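Side-chain contacts in endo-1,4-beta-mannanase (Eisenia fetida, PDB 5Y6T), which probably hydrolyses internal beta-1,4-mannosidic linkages in mannan chains, as an endo-acting enzyme of glycoside hydrolase family 5: residues C182-T185 with Q186-A189; A233-D236 with Q237-W240. One frame throughout, in Å; residues are numbered along the deposited sequence.

Interaction 1 (C182-T185 with Q186-A189)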
ATOM      1  N   CYS A 182      16.887   2.402 -14.493  1.00 21.47           N
ATOM      2  CA  CYS A 182      15.994   2.622 -13.352  1.00 21.72           C
ATOM      3  C   CYS A 182      14.988   3.741 -13.588  1.00 20.90           C
ATOM      4  O   CYS A 182      13.870   3.717 -13.008  1.00 20.36           O
ATOM      5  CB  CYS A 182      16.757   2.920 -12.067  1.00 22.38           C
ATOM      6  SG  CYS A 182      17.476   1.433 -11.310  1.00 25.33           S
ATOM      7  N   PHE A 183      15.376   4.709 -14.440  1.00 22.68           N
ATOM      8  CA  PHE A 183      14.547   5.930 -14.691  1.00 20.84           C
ATOM      9  C   PHE A 183      13.866   5.889 -16.041  1.00 22.59           C
ATOM     10  O   PHE A 183      13.052   6.732 -16.342  1.00 23.97           O
ATOM     11  CB  PHE A 183      15.449   7.189 -14.599  1.00 22.05           C
ATOM     12  CG  PHE A 183      16.263   7.277 -13.372  1.00 21.31           C
ATOM     13  CD1 PHE A 183      15.949   6.639 -12.192  1.00 21.60           C
ATOM     14  CD2 PHE A 183      17.412   8.027 -13.393  1.00 24.33           C
ATOM     15  CE1 PHE A 183      16.761   6.718 -11.092  1.00 22.71           C
ATOM     16  CE2 PHE A 183      18.227   8.150 -12.284  1.00 24.31           C
ATOM     17  CZ  PHE A 183      17.915   7.443 -11.129  1.00 25.66           C
ATOM     18  N   ASP A 184      14.160   4.879 -16.820  1.00 22.16           N
ATOM     19  CA  ASP A 184      13.675   4.737 -18.177  1.00 20.85           C
ATOM     20  C   ASP A 184      12.304   4.091 -18.063  1.00 20.59           C
ATOM     21  O   ASP A 184      12.160   2.993 -17.540  1.00 22.42           O
ATOM     22  CB  ASP A 184      14.669   3.891 -18.977  1.00 21.45           C
ATOM     23  CG  ASP A 184      14.176   3.611 -20.390  1.00 24.70           C
ATOM     24  OD1 ASP A 184      13.064   3.090 -20.539  1.00 24.29           O
ATOM     25  OD2 ASP A 184      14.940   3.895 -21.345  1.00 26.18           O
ATOM     26  N   THR A 185      11.272   4.759 -18.581  1.00 21.07           N
ATOM     27  CA  THR A 185       9.910   4.262 -18.589  1.00 21.64           C
ATOM     28  C   THR A 185       9.345   3.753 -19.950  1.00 20.07           C
ATOM     29  O   THR A 185       8.146   3.635 -20.105  1.00 21.50           O
ATOM     30  CB  THR A 185       8.915   5.271 -18.004  1.00 21.16           C
ATOM     31  OG1 THR A 185       8.977   6.472 -18.772  1.00 20.75           O
ATOM     32  CG2 THR A 185       9.264   5.602 -16.521  1.00 21.89           C
ATOM     33  N   GLN A 186      10.241   3.410 -20.861  1.00 20.92           N
ATOM     34  CA  GLN A 186       9.831   2.779 -22.121  0.50 20.54           C
ATOM     35  C   GLN A 186       9.066   1.477 -21.875  1.00 21.22           C
ATOM     36  O   GLN A 186       8.080   1.224 -22.555  1.00 22.91           O
ATOM     37  CB  GLN A 186      10.976   2.638 -23.119  0.50 20.21           C
ATOM     38  CG  GLN A 186      11.483   3.968 -23.636  0.50 20.76           C
ATOM     39  CD  GLN A 186      10.474   4.736 -24.469  0.50 20.42           C
ATOM     40  OE1 GLN A 186       9.295   4.372 -24.564  0.50 21.59           O
ATOM     41  NE2 GLN A 186      10.941   5.823 -25.101  0.50 21.45           N
ATOM     42  N   PRO A 187       9.410   0.705 -20.853  1.00 20.90           N
ATOM     43  CA  PRO A 187       8.519  -0.486 -20.627  1.00 24.05           C
ATOM     44  C   PRO A 187       7.072  -0.202 -20.267  1.00 23.02           C
ATOM     45  O   PRO A 187       6.240  -1.075 -20.399  1.00 23.95           O
ATOM     46  CB  PRO A 187       9.230  -1.240 -19.481  1.00 22.82           C
ATOM     47  CG  PRO A 187      10.654  -0.802 -19.596  1.00 24.56           C
ATOM     48  CD  PRO A 187      10.590   0.646 -20.010  1.00 22.25           C
ATOM     49  N   LEU A 188       6.783   1.015 -19.828  1.00 22.82           N
ATOM     50  CA  LEU A 188       5.462   1.493 -19.588  1.00 20.69           C
ATOM     51  C   LEU A 188       4.777   2.191 -20.773  1.00 22.06           C
ATOM     52  O   LEU A 188       3.639   2.621 -20.633  1.00 23.56           O
ATOM     53  CB  LEU A 188       5.428   2.462 -18.356  1.00 22.41           C
ATOM     54  CG  LEU A 188       6.068   1.872 -17.099  1.00 21.47           C
ATOM     55  CD1 LEU A 188       5.942   2.790 -15.890  1.00 22.48           C
ATOM     56  CD2 LEU A 188       5.525   0.462 -16.755  1.00 20.66           C
ATOM     57  N   ALA A 189       5.431   2.233 -21.932  1.00 22.59           N
ATOM     58  CA  ALA A 189       4.825   2.912 -23.116  1.00 24.55           C
ATOM     59  C   ALA A 189       3.582   2.152 -23.499  1.00 23.74           C
ATOM     60  O   ALA A 189       3.592   0.890 -23.545  1.00 24.34           O
ATOM     61  CB  ALA A 189       5.823   2.936 -24.289  1.00 27.01           C
TER

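Interaction 2 (A233-D236 with Q237-W240)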
ATOM      1  N   ALA A 233       5.348  -2.384 -13.457  1.00 21.15           N
ATOM      2  CA  ALA A 233       6.374  -1.655 -12.759  1.00 21.05           C
ATOM      3  C   ALA A 233       7.059  -2.369 -11.585  1.00 19.40           C
ATOM      4  O   ALA A 233       7.877  -1.741 -10.874  1.00 20.48           O
ATOM      5  CB  ALA A 233       5.768  -0.344 -12.274  1.00 22.16           C
ATOM      6  N   GLN A 234       6.765  -3.669 -11.403  1.00 19.76           N
ATOM      7  CA  GLN A 234       7.331  -4.415 -10.294  1.00 19.30           C
ATOM      8  C   GLN A 234       7.824  -5.783 -10.677  1.00 19.62           C
ATOM      9  O   GLN A 234       7.788  -6.702  -9.884  1.00 21.29           O
ATOM     10  CB  GLN A 234       6.349  -4.453  -9.137  1.00 19.39           C
ATOM     11  CG  GLN A 234       6.459  -3.201  -8.296  1.00 19.25           C
ATOM     12  CD  GLN A 234       5.743  -3.207  -6.950  1.00 22.36           C
ATOM     13  OE1 GLN A 234       5.740  -4.201  -6.276  1.00 20.49           O
ATOM     14  NE2 GLN A 234       5.251  -2.018  -6.512  1.00 20.35           N
ATOM     15  N   THR A 235       8.270  -5.926 -11.932  1.00 19.37           N
ATOM     16  CA  THR A 235       8.964  -7.180 -12.294  1.00 19.54           C
ATOM     17  C   THR A 235       9.952  -6.820 -13.424  1.00 20.48           C
ATOM     18  O   THR A 235       9.572  -6.023 -14.280  1.00 19.06           O
ATOM     19  CB  THR A 235       8.046  -8.380 -12.649  1.00 21.42           C
ATOM     20  OG1 THR A 235       8.822  -9.545 -12.905  1.00 18.12           O
ATOM     21  CG2 THR A 235       7.138  -8.147 -13.873  1.00 22.01           C
ATOM     22  N   ASP A 236      11.111  -7.484 -13.434  1.00 21.32           N
ATOM     23  CA  ASP A 236      12.027  -7.439 -14.590  1.00 23.64           C
ATOM     24  C   ASP A 236      11.756  -8.586 -15.585  1.00 26.08           C
ATOM     25  O   ASP A 236      12.459  -8.728 -16.607  1.00 27.94           O
ATOM     26  CB  ASP A 236      13.474  -7.404 -14.058  1.00 22.67           C
ATOM     27  CG  ASP A 236      13.732  -6.156 -13.307  1.00 24.95           C
ATOM     28  OD1 ASP A 236      13.474  -5.119 -13.921  1.00 22.35           O
ATOM     29  OD2 ASP A 236      14.136  -6.201 -12.131  1.00 25.02           O
ATOM     30  N   GLN A 237      10.732  -9.390 -15.325  1.00 21.30           N
ATOM     31  CA  GLN A 237      10.322 -10.451 -16.216  1.00 22.89           C
ATOM     32  C   GLN A 237       9.182  -9.935 -17.112  1.00 22.69           C
ATOM     33  O   GLN A 237       8.718  -8.801 -16.958  1.00 22.20           O
ATOM     34  CB  GLN A 237       9.837 -11.667 -15.426  1.00 22.60           C
ATOM     35  CG  GLN A 237      10.960 -12.346 -14.598  1.00 22.44           C
ATOM     36  CD  GLN A 237      12.087 -12.934 -15.426  1.00 25.44           C
ATOM     37  OE1 GLN A 237      13.284 -12.835 -15.081  1.00 28.08           O
ATOM     38  NE2 GLN A 237      11.726 -13.581 -16.479  1.00 23.71           N
ATOM     39  N   PHE A 238       8.819 -10.738 -18.110  1.00 23.46           N
ATOM     40  CA  PHE A 238       7.696 -10.468 -19.013  1.00 24.06           C
ATOM     41  C   PHE A 238       7.833  -9.188 -19.838  1.00 25.13           C
ATOM     42  O   PHE A 238       6.830  -8.656 -20.341  1.00 24.59           O
ATOM     43  CB  PHE A 238       6.338 -10.422 -18.248  1.00 24.28           C
ATOM     44  CG  PHE A 238       5.962 -11.685 -17.544  1.00 24.54           C
ATOM     45  CD1 PHE A 238       5.403 -12.757 -18.265  1.00 27.49           C
ATOM     46  CD2 PHE A 238       6.117 -11.809 -16.190  1.00 22.63           C
ATOM     47  CE1 PHE A 238       5.048 -13.923 -17.608  1.00 27.59           C
ATOM     48  CE2 PHE A 238       5.728 -12.949 -15.518  1.00 21.69           C
ATOM     49  CZ  PHE A 238       5.206 -14.015 -16.236  1.00 26.18           C
ATOM     50  N   GLY A 239       9.059  -8.702 -19.985  1.00 25.49           N
ATOM     51  CA  GLY A 239       9.301  -7.462 -20.714  1.00 26.39           C
ATOM     52  C   GLY A 239       9.086  -6.212 -19.932  1.00 24.09           C
ATOM     53  O   GLY A 239       9.129  -5.092 -20.464  1.00 24.53           O
ATOM     54  N   TRP A 240       8.820  -6.356 -18.632  1.00 21.10           N
ATOM     55  CA  TRP A 240       8.524  -5.223 -17.770  1.00 20.54           C
ATOM     56  C   TRP A 240       9.761  -4.719 -17.065  1.00 20.75           C
ATOM     57  O   TRP A 240      10.855  -5.193 -17.345  1.00 21.81           O
ATOM     58  CB  TRP A 240       7.392  -5.536 -16.768  1.00 21.31           C
ATOM     59  CG  TRP A 240       6.121  -6.069 -17.442  1.00 20.87           C
ATOM     60  CD1 TRP A 240       5.476  -7.228 -17.102  1.00 22.66           C
ATOM     61  CD2 TRP A 240       5.372  -5.492 -18.523  1.00 21.00           C
ATOM     62  NE1 TRP A 240       4.365  -7.386 -17.895  1.00 21.70           N
ATOM     63  CE2 TRP A 240       4.291  -6.352 -18.790  1.00 20.33           C
ATOM     64  CE3 TRP A 240       5.488  -4.289 -19.282  1.00 23.81           C
ATOM     65  CZ2 TRP A 240       3.345  -6.098 -19.794  1.00 21.95           C
ATOM     66  CZ3 TRP A 240       4.523  -4.037 -20.273  1.00 24.85           C
ATOM     67  CH2 TRP A 240       3.462  -4.936 -20.505  1.00 23.74           C
TER
HETATM   68  O   HOH W   1      11.749  -9.223 -19.170  1.00 31.81           O
HETATM   69  O   HOH W   2      14.025  -5.011 -16.548  1.00 39.15           O

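Interaction 1 (C182-T185 with Q186-A189)
Asp-184 reaches over the peptide link to Gln-186. Its CG lies anti to the backbone N (chi1 176°), which lets the carboxylate reach forward along the chain. Asp-184 OD1 accepts the backbone N-H of Gln-186, 2.9 Å from Gln-186 N. The donor comes from the anti side of the carboxylate and is tilted out of its plane. Asp-184 OD1 also lies 3.3 Å from Gln-186 CB, with Pro-187 CD close by. The Gln-186 side chain is modelled in two positions; in one, it is bent at chi2 and NE2 bonds to Ser-177 OG.

This is an Asx turn, and it leads directly into the 3-10 segment 186-188. It sits in the loop between strand 165-166 and helix 201-218, on the barrel of a GH5 enzyme. Thr-185 O accepts the N-H of Leu-188, 3.0 Å from Leu-188 N. Leu-188 CB packs 3.4 Å from that same Thr-185 O. The methyl ends meet only loosely, with Thr-185 CG2 at 4.4 Å from Leu-188 CD1. Thr-185 OG1 serves another part of the loop, bonding to Ser-173 O and Val-176 N. Asp-184 OD2 takes the N-H of Asp-178, which gives the carboxylate a second hold.

Interaction 2 (A233-D236 with Q237-W240)
In Thr-235, a chi1 of -177° sets OG1 opposite the backbone N and turns it to the N-H of Gln-237. The same torsion puts CG2 between the backbone N and the carbonyl carbon, where it meets Trp-240. Gln-237 N donates to Thr-235 OG1 at 3.1 Å in a fairly straight bond (161°). This is an ST turn, and the type I' beta turn from Gln-237 to Trp-240 follows it directly. The two side chains cross at about a right angle, and Thr-235 OG1 is 3.4 Å from Gln-237 CB. Thr-235 CG2 touches the indole at its edge, 3.7 Å from Trp-240 CD1. Trp-240 CB rests 3.3 Å from Thr-235 O. Phe-238 O lies over one indole face, offset toward the rim. With an alanine here in place of the threonine, the Gln-237 N-H would probably lose its acceptor and a gap would open beside the indole edge. One water joins Asp-236 O to Gly-239 N. A second, 2.7 Å from Asp-236 OD1, also reaches Trp-240 O; that OD1 takes the Asn-242 N-H as well. Thr-235 OG1 also bonds to Tyr-287 O. That carbonyl can only accept, so the buried hydroxyl donates there and accepts from Gln-237.

Interaction 1 and interaction 2 lie in successive loops, after strands 165-166 and 223-228, with centres about 10 Å apart. They touch directly: Pro-187 O is 3.4 Å from Trp-240 CZ3, and Pro-187 CB is 4.0 Å from Gly-239 O. Shared neighbours add to this. Arg-232 touches both Leu-188 and Trp-240. Tyr-243 bonds through its hydroxyl to Asp-184 O and through its backbone to Ala-233. The disulfide from Cys-182 to Cys-248 ties the first loop to helix 246-253, which follows the second. In GH5 barrels the active-site cleft opens at the C-terminal ends of the strands, consistent with both loops lying at that end.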